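Local coordinates for monoamine oxidase regulatory protein, putative (Archaeoglobus fulgidus, PDB 1Q6W) that probably hydrates or dehydrates thioester substrates as a MaoC-like hot dog-fold protein, or regulates monoamine oxidase, at the interface of chains A and B. Residues are numbered along the deposited sequence; one frame, centred on the assembly and turned at random. Chains: chain A/B, monoamine oxidase regulatory protein, putative.

The interface of chains A and B. Residues chain A 80, 84, 89-90, 92; chain B 45-48, 55.
Apolar packing carries most of this patch of the two-fold interface, and the ring of B:Phe47 is its centre, with 84 Å² hidden by chain A. Its CG stands anti to the backbone N (chi1 -167°), which sends the ring from an extended stretch of chain B towards the end of helix 68-84 and the turn that follows in chain A. A:Leu84 crosses the ring at about a right angle, its CD1 lying 3.6 Å from CD1 of B:Phe47. Further out, A:Val89 runs antiparallel past the ring, and its CG2 sits 3.6 Å from CE1 of B:Phe47. At the ring tip, CB of A:Val92 is 3.9 Å from CZ of B:Phe47. Short branched side chains suit these places because their methyls fit around a flat ring. An alanine here removes the ring that A:Leu84, A:Val89 and A:Val92 pack against, and would probably loosen this part of the interface.

CD of B:Pro48 lies over the rim of one face of that ring, and its compact ring brings CG to 3.5 Å from CG2 of A:Val89. CB of B:Pro48 sits above the rim of one face of B:Phe55, whose edge meets the carbonyl O of A:Val89 in plane. CZ of B:Phe55 reaches CA of A:Ser90 at 3.8 Å, where a small residue lets the ring approach the backbone.

The polar pair is A:Asp80 and B:Asp45, both poorly ordered, whose OD2 atoms are modelled 2.8 Å apart with the carboxylate planes 56° apart. One may be protonated, or the closeness may reflect poor order; the structure alone does not show which.

With its twin, the patch is likely to contribute to a hot dog dimer. B:Phe47 and B:Pro48 probably hold against the partner a D-x-N-P-L-H-like hydratase motif, phenylalanine replacing its asparagine and B:Asp45 the likely catalytic aspartate.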
# COMPACT_ATOMS: atom_id res chain seq x y z
N ASP A 80 -11.66 -7.27 -1.64
CA ASP A 80 -11.45 -8.21 -2.73
C ASP A 80 -12.01 -9.58 -2.38
O ASP A 80 -12.50 -10.31 -3.24
CB ASP A 80 -9.96 -8.32 -3.05
CG ASP A 80 -9.71 -8.94 -4.42
OD1 ASP A 80 -10.22 -8.39 -5.42
OD2 ASP A 80 -9.02 -9.97 -4.49
N LEU A 84 -14.11 -11.86 -4.91
CA LEU A 84 -13.58 -13.19 -5.15
C LEU A 84 -14.58 -14.32 -4.91
O LEU A 84 -14.54 -15.35 -5.59
CB LEU A 84 -12.39 -13.43 -4.24
CG LEU A 84 -11.03 -13.65 -4.88
CD1 LEU A 84 -10.95 -12.94 -6.23
CD2 LEU A 84 -9.97 -13.13 -3.88
N VAL A 89 -13.40 -13.60 -11.50
CA VAL A 89 -12.52 -12.46 -11.72
C VAL A 89 -11.55 -12.57 -12.90
O VAL A 89 -10.57 -11.84 -12.96
CB VAL A 89 -11.74 -12.14 -10.43
CG1 VAL A 89 -12.73 -11.92 -9.30
CG2 VAL A 89 -10.75 -13.30 -10.08
N SER A 90 -11.83 -13.47 -13.84
CA SER A 90 -10.94 -13.60 -15.01
C SER A 90 -10.99 -12.32 -15.84
O SER A 90 -10.08 -12.06 -16.63
CB SER A 90 -11.34 -14.80 -15.88
OG SER A 90 -12.71 -14.78 -16.19
N VAL A 92 -10.94 -9.34 -14.52
CA VAL A 92 -10.16 -8.33 -13.82
C VAL A 92 -8.73 -8.52 -14.31
O VAL A 92 -8.01 -9.39 -13.83
CB VAL A 92 -10.21 -8.53 -12.29
CG1 VAL A 92 -9.45 -7.42 -11.60
CG2 VAL A 92 -11.65 -8.53 -11.81
N ASP B 45 -6.42 -12.36 1.28
CA ASP B 45 -6.80 -12.10 -0.10
C ASP B 45 -6.07 -13.04 -1.07
O ASP B 45 -4.90 -12.85 -1.38
CB ASP B 45 -6.48 -10.64 -0.44
CG ASP B 45 -6.72 -10.30 -1.89
OD1 ASP B 45 -6.36 -9.17 -2.30
OD2 ASP B 45 -7.25 -11.15 -2.63
N PHE B 46 -6.76 -14.05 -1.55
CA PHE B 46 -6.15 -14.99 -2.47
C PHE B 46 -6.61 -14.80 -3.91
O PHE B 46 -7.25 -15.68 -4.48
CB PHE B 46 -6.44 -16.43 -2.02
CG PHE B 46 -5.51 -16.93 -0.96
CD1 PHE B 46 -5.62 -16.49 0.36
CD2 PHE B 46 -4.47 -17.79 -1.29
CE1 PHE B 46 -4.70 -16.91 1.33
CE2 PHE B 46 -3.54 -18.21 -0.32
CZ PHE B 46 -3.66 -17.77 0.98
N PHE B 47 -6.28 -13.65 -4.48
CA PHE B 47 -6.63 -13.36 -5.86
C PHE B 47 -5.85 -14.38 -6.72
O PHE B 47 -4.61 -14.43 -6.70
CB PHE B 47 -6.22 -11.93 -6.22
CG PHE B 47 -6.80 -11.44 -7.51
CD1 PHE B 47 -8.14 -11.07 -7.57
CD2 PHE B 47 -6.02 -11.40 -8.67
CE1 PHE B 47 -8.71 -10.67 -8.78
CE2 PHE B 47 -6.58 -11.00 -9.88
CZ PHE B 47 -7.94 -10.63 -9.94
N PRO B 48 -6.57 -15.18 -7.53
CA PRO B 48 -6.01 -16.21 -8.40
C PRO B 48 -4.79 -15.86 -9.26
O PRO B 48 -3.98 -16.73 -9.55
CB PRO B 48 -7.22 -16.68 -9.21
CG PRO B 48 -8.07 -15.47 -9.28
CD PRO B 48 -7.99 -14.93 -7.87
N PHE B 55 -4.98 -20.67 -12.98
CA PHE B 55 -5.62 -19.44 -13.44
C PHE B 55 -4.63 -18.52 -14.15
O PHE B 55 -4.93 -17.97 -15.22
CB PHE B 55 -6.25 -18.74 -12.23
CG PHE B 55 -6.88 -17.41 -12.54
CD1 PHE B 55 -6.08 -16.28 -12.74
CD2 PHE B 55 -8.25 -17.27 -12.57
CE1 PHE B 55 -6.65 -15.02 -12.96
CE2 PHE B 55 -8.83 -16.02 -12.79
CZ PHE B 55 -8.03 -14.88 -12.98